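Side-chain contacts in ferritin (Ulva pertusa, PDB 3VNX), which probably oxidises iron(II) and stores the resulting mineral inside a hollow shell of 24 subunits, as ferritins do: residues A[49-54]-A[91-96]; A[73-78]-A[126-131]; A[122-127]-A[181-186]. All coordinates share one frame; numbering follows the deposited sequence. Where two conformers were deposited one is given.

Interaction 1 (A[49-54]-A[91-96]); sequences NIEYTI and HMLMDY
E51 and L93 make the tight half of this contact: the aliphatic part of the glutamate, at CG, lies 3.8 Å from L93 CD1, and the two side chains cross at about a right angle. CG of E51 sits beside its backbone N (chi1 -58°), and the next bond (chi2 -74°) swings the carboxylate off to one side, away from the leucine methyl, and leaves CG as the atom that meets it. Both residues are buried, and L165 of helix 155-201 packs on them. These segments belong to helices 38-66 and 73-99, the first two long helices of the ferritin four-helix bundle, and the side chain of E51 comes to about 3 Å from a bound calcium ion in the bundle interior. There OE1 accepts hydrogen bonds from Q47 and N138, and OE2 lies close to a carboxylate oxygen of E86; the setting is consistent with the ferroxidase centre of ferritins, with calcium in place of iron. The second half of the contact is looser. Y52 CE2 approaches M94 SD at 4.4 Å, and the sulfur stands at the edge of the tyrosine ring, near its plane, rather than over a face. No hydrogen bond joins the two segments on either half. The phenol OH of Y52 is instead tied to H59 of a second subunit, whose Y56 meets the ring edge to face and whose S63 packs on M94. Next to this, partly exposed H91 gives little area to the helix 38-66 segment and hydrogen-bonds through ND1 to the same H59 of the second subunit.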
loop_
_atom_site.group_PDB
_atom_site.type_symbol
_atom_site.label_atom_id
_atom_site.label_comp_id
_atom_site.label_asym_id
_atom_site.label_seq_id
_atom_site.Cartn_x
_atom_site.Cartn_y
_atom_site.Cartn_z
ATOM N N ASN A 49 20.798 -47.597 18.270
ATOM C CA ASN A 49 22.254 -47.669 18.206
ATOM C C ASN A 49 22.764 -47.756 16.775
ATOM O O ASN A 49 23.845 -47.255 16.462
ATOM C CB ASN A 49 22.788 -48.850 19.034
ATOM C CG ASN A 49 24.312 -48.991 18.949
ATOM O OD1 ASN A 49 24.827 -49.966 18.391
ATOM N ND2 ASN A 49 25.037 -48.013 19.497
ATOM N N ILE A 50 21.983 -48.393 15.907
ATOM C CA ILE A 50 22.374 -48.552 14.509
ATOM C C ILE A 50 22.350 -47.207 13.762
ATOM O O ILE A 50 23.251 -46.901 12.970
ATOM C CB ILE A 50 21.482 -49.597 13.815
ATOM C CG1 ILE A 50 21.657 -50.955 14.501
ATOM C CG2 ILE A 50 21.796 -49.688 12.320
ATOM C CD1 ILE A 50 20.996 -52.101 13.795
ATOM N N GLU A 51 21.321 -46.401 14.029
ATOM C CA GLU A 51 21.192 -45.092 13.394
ATOM C C GLU A 51 22.269 -44.203 13.964
ATOM O O GLU A 51 22.981 -43.489 13.230
ATOM C CB GLU A 51 19.814 -44.462 13.660
ATOM C CG GLU A 51 18.606 -45.284 13.204
ATOM C CD GLU A 51 18.385 -45.309 11.678
ATOM O OE1 GLU A 51 17.522 -46.101 11.229
ATOM O OE2 GLU A 51 19.045 -44.555 10.926
ATOM N N TYR A 52 22.398 -44.254 15.285
ATOM C CA TYR A 52 23.420 -43.454 15.948
ATOM C C TYR A 52 24.823 -43.783 15.425
ATOM O O TYR A 52 25.613 -42.870 15.196
ATOM C CB TYR A 52 23.337 -43.572 17.473
ATOM C CG TYR A 52 23.223 -42.232 18.180
ATOM C CD1 TYR A 52 24.157 -41.225 17.946
ATOM C CD2 TYR A 52 22.185 -41.974 19.082
ATOM C CE1 TYR A 52 24.064 -39.987 18.582
ATOM C CE2 TYR A 52 22.084 -40.740 19.740
ATOM C CZ TYR A 52 23.030 -39.748 19.481
ATOM O OH TYR A 52 22.961 -38.515 20.115
ATOM N N THR A 53 25.127 -45.061 15.200
ATOM C CA THR A 53 26.429 -45.452 14.647
ATOM C C THR A 53 26.615 -44.900 13.238
ATOM O O THR A 53 27.657 -44.318 12.910
ATOM C CB THR A 53 26.617 -46.993 14.589
ATOM O OG1 THR A 53 26.705 -47.518 15.915
ATOM C CG2 THR A 53 27.889 -47.350 13.838
ATOM N N ILE A 54 25.595 -45.092 12.402
ATOM C CA ILE A 54 25.658 -44.631 11.011
ATOM C C ILE A 54 25.797 -43.099 10.911
ATOM O O ILE A 54 26.480 -42.570 10.030
ATOM C CB ILE A 54 24.441 -45.119 10.220
ATOM C CG1 ILE A 54 24.496 -46.640 10.065
ATOM C CG2 ILE A 54 24.361 -44.436 8.869
ATOM C CD1 ILE A 54 23.252 -47.208 9.435
ATOM N N HIS A 91 16.921 -40.166 17.261
ATOM C CA HIS A 91 16.055 -39.369 18.136
ATOM C C HIS A 91 14.553 -39.712 18.047
ATOM O O HIS A 91 13.844 -39.714 19.068
ATOM C CB HIS A 91 16.262 -37.875 17.868
ATOM C CG HIS A 91 15.544 -36.987 18.837
ATOM N ND1 HIS A 91 15.965 -36.812 20.139
ATOM C CD2 HIS A 91 14.426 -36.229 18.697
ATOM C CE1 HIS A 91 15.140 -35.982 20.758
ATOM N NE2 HIS A 91 14.203 -35.614 19.904
ATOM N N MET A 92 14.063 -39.983 16.836
ATOM C CA MET A 92 12.656 -40.343 16.625
ATOM C C MET A 92 12.372 -41.710 17.260
ATOM O O MET A 92 11.286 -41.959 17.817
ATOM C CB MET A 92 12.310 -40.364 15.118
ATOM C CG MET A 92 12.410 -39.005 14.396
ATOM S SD MET A 92 12.861 -39.079 12.629
ATOM C CE MET A 92 11.349 -39.672 11.863
ATOM N N LEU A 93 13.354 -42.604 17.163
ATOM C CA LEU A 93 13.193 -43.931 17.749
ATOM C C LEU A 93 13.141 -43.797 19.261
ATOM O O LEU A 93 12.306 -44.414 19.909
ATOM C CB LEU A 93 14.315 -44.872 17.311
ATOM C CG LEU A 93 14.198 -45.286 15.843
ATOM C CD1 LEU A 93 15.521 -45.823 15.327
ATOM C CD2 LEU A 93 13.076 -46.314 15.686
ATOM N N MET A 94 14.008 -42.955 19.810
ATOM C CA MET A 94 14.031 -42.721 21.250
ATOM C C MET A 94 12.708 -42.126 21.693
ATOM O O MET A 94 12.134 -42.521 22.718
ATOM C CB MET A 94 15.204 -41.810 21.617
ATOM C CG MET A 94 16.547 -42.389 21.171
ATOM S SD MET A 94 17.924 -41.233 21.168
ATOM C CE MET A 94 18.001 -40.799 22.918
ATOM N N ASP A 95 12.213 -41.191 20.897
ATOM C CA ASP A 95 10.925 -40.577 21.167
ATOM C C ASP A 95 9.801 -41.625 21.223
ATOM O O ASP A 95 8.976 -41.628 22.138
ATOM C CB ASP A 95 10.635 -39.520 20.109
ATOM C CG ASP A 95 9.226 -38.968 20.209
ATOM O OD1 ASP A 95 8.892 -38.347 21.246
ATOM O OD2 ASP A 95 8.449 -39.153 19.249
ATOM N N TYR A 96 9.770 -42.526 20.253
ATOM C CA TYR A 96 8.754 -43.568 20.290
ATOM C C TYR A 96 8.930 -44.449 21.523
ATOM O O TYR A 96 7.942 -44.842 22.153
ATOM C CB TYR A 96 8.745 -44.425 19.011
ATOM C CG TYR A 96 7.459 -45.211 18.868
ATOM C CD1 TYR A 96 6.286 -44.575 18.449
ATOM C CD2 TYR A 96 7.398 -46.585 19.186
ATOM C CE1 TYR A 96 5.077 -45.272 18.336
ATOM C CE2 TYR A 96 6.188 -47.298 19.073
ATOM C CZ TYR A 96 5.033 -46.630 18.645
ATOM O OH TYR A 96 3.835 -47.294 18.515
#

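Interaction 2 (A[73-78]-A[126-131])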
loop_
_atom_site.group_PDB
_atom_site.type_symbol
_atom_site.label_atom_id
_atom_site.label_comp_id
_atom_site.label_asym_id
_atom_site.label_seq_id
_atom_site.Cartn_x
_atom_site.Cartn_y
_atom_site.Cartn_z
ATOM N N PRO A 73 34.000 -30.227 -1.014
ATOM C CA PRO A 73 33.168 -29.640 0.048
ATOM C C PRO A 73 31.670 -29.910 -0.146
ATOM O O PRO A 73 30.934 -29.905 0.846
ATOM C CB PRO A 73 33.499 -28.134 -0.018
ATOM C CG PRO A 73 34.038 -27.906 -1.418
ATOM C CD PRO A 73 34.657 -29.207 -1.859
ATOM N N GLY A 74 31.241 -30.164 -1.382
ATOM C CA GLY A 74 29.886 -30.629 -1.647
ATOM C C GLY A 74 29.636 -32.005 -1.034
ATOM O O GLY A 74 28.618 -32.227 -0.375
ATOM N N PHE A 75 30.559 -32.938 -1.244
ATOM C CA PHE A 75 30.445 -34.259 -0.633
ATOM C C PHE A 75 30.477 -34.082 0.889
ATOM O O PHE A 75 29.721 -34.740 1.633
ATOM C CB PHE A 75 31.586 -35.186 -1.103
ATOM C CG PHE A 75 31.372 -35.785 -2.481
ATOM C CD1 PHE A 75 30.920 -37.093 -2.623
ATOM C CD2 PHE A 75 31.624 -35.048 -3.626
ATOM C CE1 PHE A 75 30.720 -37.640 -3.865
ATOM C CE2 PHE A 75 31.425 -35.588 -4.876
ATOM C CZ PHE A 75 30.969 -36.882 -4.998
ATOM N N ALA A 76 31.336 -33.172 1.350
ATOM C CA ALA A 76 31.441 -32.921 2.779
ATOM C C ALA A 76 30.100 -32.444 3.352
ATOM O O ALA A 76 29.661 -32.903 4.411
ATOM C CB ALA A 76 32.560 -31.929 3.089
ATOM N N LYS A 77 29.446 -31.530 2.649
ATOM C CA LYS A 77 28.175 -30.989 3.118
ATOM C C LYS A 77 27.140 -32.104 3.144
ATOM O O LYS A 77 26.407 -32.299 4.139
ATOM C CB LYS A 77 27.732 -29.848 2.205
ATOM C CG LYS A 77 26.346 -29.286 2.459
ATOM C CD LYS A 77 26.133 -27.983 1.647
ATOM C CE LYS A 77 24.686 -27.478 1.721
ATOM N NZ LYS A 77 23.698 -28.449 1.142
ATOM N N PHE A 78 27.101 -32.845 2.042
ATOM C CA PHE A 78 26.210 -33.988 1.919
ATOM C C PHE A 78 26.328 -34.936 3.114
ATOM O O PHE A 78 25.323 -35.392 3.667
ATOM C CB PHE A 78 26.509 -34.757 0.634
ATOM C CG PHE A 78 25.657 -35.969 0.459
ATOM C CD1 PHE A 78 24.407 -35.871 -0.144
ATOM C CD2 PHE A 78 26.093 -37.213 0.910
ATOM C CE1 PHE A 78 23.606 -36.987 -0.309
ATOM C CE2 PHE A 78 25.308 -38.335 0.750
ATOM C CZ PHE A 78 24.054 -38.226 0.135
ATOM N N TYR A 126 33.800 -44.522 -4.345
ATOM C CA TYR A 126 33.935 -45.489 -3.268
ATOM C C TYR A 126 33.050 -45.118 -2.080
ATOM O O TYR A 126 32.256 -45.939 -1.619
ATOM C CB TYR A 126 35.388 -45.629 -2.834
ATOM C CG TYR A 126 35.534 -46.440 -1.569
ATOM C CD1 TYR A 126 36.084 -45.879 -0.417
ATOM C CD2 TYR A 126 35.096 -47.762 -1.511
ATOM C CE1 TYR A 126 36.214 -46.621 0.752
ATOM C CE2 TYR A 126 35.220 -48.512 -0.349
ATOM C CZ TYR A 126 35.781 -47.935 0.777
ATOM O OH TYR A 126 35.907 -48.668 1.933
ATOM N N ALA A 127 33.188 -43.886 -1.593
ATOM C CA ALA A 127 32.358 -43.395 -0.503
ATOM C C ALA A 127 30.866 -43.556 -0.796
ATOM O O ALA A 127 30.082 -43.925 0.097
ATOM C CB ALA A 127 32.684 -41.939 -0.192
ATOM N N MET A 128 30.462 -43.291 -2.037
ATOM C CA MET A 128 29.043 -43.410 -2.377
ATOM C C MET A 128 28.613 -44.881 -2.444
ATOM O O MET A 128 27.479 -45.242 -2.091
ATOM C CB MET A 128 28.712 -42.642 -3.663
ATOM C CG MET A 128 29.061 -41.149 -3.557
ATOM S SD MET A 128 28.390 -40.375 -2.047
ATOM C CE MET A 128 26.629 -40.445 -2.413
ATOM N N GLU A 129 29.534 -45.738 -2.867
ATOM C CA GLU A 129 29.265 -47.170 -2.839
ATOM C C GLU A 129 29.195 -47.674 -1.395
ATOM O O GLU A 129 28.377 -48.521 -1.066
ATOM C CB GLU A 129 30.310 -47.939 -3.650
ATOM C CG GLU A 129 30.183 -47.760 -5.165
ATOM C CD GLU A 129 31.150 -48.641 -5.946
ATOM O OE1 GLU A 129 32.070 -49.227 -5.328
ATOM O OE2 GLU A 129 30.987 -48.752 -7.180
ATOM N N LEU A 130 30.049 -47.137 -0.535
ATOM C CA LEU A 130 30.028 -47.481 0.883
ATOM C C LEU A 130 28.692 -47.054 1.480
ATOM O O LEU A 130 28.012 -47.839 2.141
ATOM C CB LEU A 130 31.168 -46.769 1.612
ATOM C CG LEU A 130 31.741 -47.365 2.899
ATOM C CD1 LEU A 130 32.100 -46.251 3.851
ATOM C CD2 LEU A 130 30.796 -48.345 3.570
ATOM N N ALA A 131 28.328 -45.797 1.226
ATOM C CA ALA A 131 27.068 -45.226 1.703
ATOM C C ALA A 131 25.856 -46.041 1.258
ATOM O O ALA A 131 25.010 -46.406 2.072
ATOM C CB ALA A 131 26.931 -43.764 1.245
#
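One methionine, M128, serves two phenylalanine rings at once, making Met-aromatic contacts with both F75 and F78. This is core packing of the ferritin four-helix bundle, reaching from the start of helix 73-99 to helix 123-151. The two rings are met differently. SD lies 5.2 Å from the centroid of the F75 ring and 75° off its normal, hence at the edge, and M128 CG also comes up in the plane of that ring, 3.9 Å from F75 CE1. To the F78 ring the sulfur is oblique, 5.4 Å from the centroid. A double bend in the methionine, at chi2 and then at chi3 (-68°), folds the chain so that CG serves the first ring and the terminal methyl the second. Helix 155-201 helps close the site: Y179 packs on M128 and stands nearly perpendicular to the F78 ring, while D196 of that helix accepts a hydrogen bond from the backbone N of F75. From the side of helix 38-66, F65 meets the F75 ring, and L61 packs on A127. M128 CE touches F78 CE2 at 4.0 Å.

Interaction 3 (A[122-127]-A[181-186]); sequences GEALYA and SQLRRV
L125 and L183 lie alongside each other, pointing opposite ways, and each presses its CD1 methyl against carbons at or near the partner's backbone. L125 CD1 rests 3.7 Å from L183 CB, while L183 CD1 reaches across to the backbone of the other helix, 3.6 Å from L125 CA and 3.8 Å from A124 C. A124 offers a small surface beside this, its CB 4.1 Å from the same L183 methyl. With CG anti to the backbone N (chi1 172°), L125 lays its branched end alongside the opposite helix, where both its methyls also meet R184 CG, CD1 at 3.9 Å. This is antiparallel helix packing in the four-helix bundle: the short axes of 123-127 and 181-186 pass 9.4 Å apart, with 153° between their directions. A124 offers just a methyl there, which is consistent with L183 lying directly against the main chain. G122 occupies the N-cap position just ahead of the helix, with a positive phi of 90°, and the carboxylate of E123 turns back to accept a weak hydrogen bond from A124 N.

Further out, the extended chain of R184 carries its guanidinium beyond the leucine. NH2 forms a salt bridge with E129, whose carboxylate K121 also pairs with, and NH1 hydrogen-bonds to the backbone O of A25 in a third subunit. R185 NH2 hydrogen-bonds to the carbonyl O of V70 in another neighbouring subunit. Across the two segments themselves no hydrogen bond forms, so they are joined by apolar contact of leucine, alanine and the CG methylene of R184, while the guanidinium charge is probably balanced largely by E129, and its NH1 links this helix pair to the shell through the A25 carbonyl.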
loop_
_atom_site.group_PDB
_atom_site.type_symbol
_atom_site.label_atom_id
_atom_site.label_comp_id
_atom_site.label_asym_id
_atom_site.label_seq_id
_atom_site.Cartn_x
_atom_site.Cartn_y
_atom_site.Cartn_z
ATOM N N GLY A 122 38.217 -44.440 -6.946
ATOM C CA GLY A 122 38.252 -43.029 -6.603
ATOM C C GLY A 122 37.491 -42.890 -5.302
ATOM O O GLY A 122 36.557 -43.665 -5.067
ATOM N N GLU A 123 37.888 -41.950 -4.440
ATOM C CA GLU A 123 37.220 -41.814 -3.136
ATOM C C GLU A 123 35.738 -41.418 -3.254
ATOM O O GLU A 123 34.901 -41.861 -2.458
ATOM C CB GLU A 123 37.947 -40.847 -2.193
ATOM C CG GLU A 123 39.218 -40.212 -2.747
ATOM C CD GLU A 123 38.937 -39.109 -3.750
ATOM O OE1 GLU A 123 37.781 -39.014 -4.220
ATOM O OE2 GLU A 123 39.873 -38.345 -4.072
ATOM N N ALA A 124 35.412 -40.580 -4.232
ATOM C CA ALA A 124 34.027 -40.171 -4.397
ATOM C C ALA A 124 33.180 -41.421 -4.555
ATOM O O ALA A 124 32.358 -41.756 -3.684
ATOM C CB ALA A 124 33.868 -39.254 -5.607
ATOM N N LEU A 125 33.413 -42.122 -5.660
ATOM C CA LEU A 125 32.602 -43.273 -6.016
ATOM C C LEU A 125 32.619 -44.297 -4.903
ATOM O O LEU A 125 31.585 -44.876 -4.556
ATOM C CB LEU A 125 33.101 -43.910 -7.316
ATOM C CG LEU A 125 32.439 -45.239 -7.666
ATOM C CD1 LEU A 125 30.913 -45.117 -7.748
ATOM C CD2 LEU A 125 33.004 -45.748 -8.974
ATOM N N TYR A 126 33.800 -44.522 -4.345
ATOM C CA TYR A 126 33.935 -45.489 -3.268
ATOM C C TYR A 126 33.050 -45.118 -2.080
ATOM O O TYR A 126 32.256 -45.939 -1.619
ATOM C CB TYR A 126 35.388 -45.629 -2.834
ATOM C CG TYR A 126 35.534 -46.440 -1.569
ATOM C CD1 TYR A 126 36.084 -45.879 -0.417
ATOM C CD2 TYR A 126 35.096 -47.762 -1.511
ATOM C CE1 TYR A 126 36.214 -46.621 0.752
ATOM C CE2 TYR A 126 35.220 -48.512 -0.349
ATOM C CZ TYR A 126 35.781 -47.935 0.777
ATOM O OH TYR A 126 35.907 -48.668 1.933
ATOM N N ALA A 127 33.188 -43.886 -1.593
ATOM C CA ALA A 127 32.358 -43.395 -0.503
ATOM C C ALA A 127 30.866 -43.556 -0.796
ATOM O O ALA A 127 30.082 -43.925 0.097
ATOM C CB ALA A 127 32.684 -41.939 -0.192
ATOM N N SER A 181 25.392 -44.770 -9.700
ATOM C CA SER A 181 25.253 -44.871 -11.141
ATOM C C SER A 181 25.881 -43.647 -11.825
ATOM O O SER A 181 26.574 -43.779 -12.844
ATOM C CB SER A 181 23.778 -45.011 -11.513
ATOM O OG SER A 181 23.588 -44.807 -12.897
ATOM N N GLN A 182 25.649 -42.460 -11.265
ATOM C CA GLN A 182 26.182 -41.242 -11.862
ATOM C C GLN A 182 27.717 -41.181 -11.815
ATOM O O GLN A 182 28.375 -40.837 -12.811
ATOM C CB GLN A 182 25.584 -40.014 -11.180
ATOM C CG GLN A 182 24.144 -39.763 -11.561
ATOM C CD GLN A 182 23.543 -38.587 -10.818
ATOM O OE1 GLN A 182 22.771 -37.814 -11.386
ATOM N NE2 GLN A 182 23.900 -38.439 -9.541
ATOM N N LEU A 183 28.288 -41.503 -10.659
ATOM C CA LEU A 183 29.738 -41.444 -10.506
ATOM C C LEU A 183 30.412 -42.433 -11.464
ATOM O O LEU A 183 31.416 -42.111 -12.111
ATOM C CB LEU A 183 30.131 -41.693 -9.051
ATOM C CG LEU A 183 29.917 -40.457 -8.169
ATOM C CD1 LEU A 183 30.173 -40.741 -6.690
ATOM C CD2 LEU A 183 30.814 -39.336 -8.668
ATOM N N ARG A 184 29.825 -43.622 -11.569
ATOM C CA ARG A 184 30.261 -44.616 -12.536
ATOM C C ARG A 184 30.175 -44.086 -13.966
ATOM O O ARG A 184 31.075 -44.314 -14.763
ATOM C CB ARG A 184 29.441 -45.904 -12.396
ATOM C CG ARG A 184 29.674 -46.644 -11.081
ATOM C CD ARG A 184 28.949 -47.983 -11.043
ATOM N NE ARG A 184 29.427 -48.858 -9.968
ATOM C CZ ARG A 184 29.289 -50.183 -9.965
ATOM N NH1 ARG A 184 28.690 -50.795 -10.981
ATOM N NH2 ARG A 184 29.744 -50.899 -8.946
ATOM N N ARG A 185 29.105 -43.366 -14.285
ATOM C CA ARG A 185 28.930 -42.846 -15.635
ATOM C C ARG A 185 29.976 -41.785 -16.006
ATOM O O ARG A 185 30.558 -41.846 -17.081
ATOM C CB ARG A 185 27.510 -42.288 -15.824
ATOM C CG ARG A 185 27.254 -41.661 -17.202
ATOM C CD ARG A 185 25.792 -41.200 -17.364
ATOM N NE ARG A 185 24.837 -42.250 -17.028
ATOM C CZ ARG A 185 24.434 -43.182 -17.885
ATOM N NH1 ARG A 185 24.887 -43.183 -19.132
ATOM N NH2 ARG A 185 23.569 -44.107 -17.504
ATOM N N VAL A 186 30.216 -40.816 -15.124
ATOM C CA VAL A 186 31.054 -39.663 -15.480
ATOM C C VAL A 186 32.545 -39.860 -15.215
ATOM O O VAL A 186 33.379 -39.113 -15.756
ATOM C CB VAL A 186 30.614 -38.395 -14.743
ATOM C CG1 VAL A 186 29.191 -38.021 -15.151
ATOM C CG2 VAL A 186 30.732 -38.606 -13.235
#

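In the fold
From the N terminus, helix 38-66 supplies the first half of interaction 1, and helix 73-99 returns to close it, so the two helices form a hairpin. Interaction 2 opens at 73-78, inside that span, and closes only at 126-131, after the long connection to helix 123-151; it therefore crosses interaction 1. Interaction 3 starts at 122-127, overlapping the closing segment of interaction 2 at Y126 and A127, and closes at 181-186 on helix 155-201. It lies wholly after interaction 1. Interactions 2 and 3 touch, F75 CZ packing on A124 CB, whereas interaction 1 sits apart, its centre 21 Å from that of interaction 2. Together the three contacts tie all four long helices.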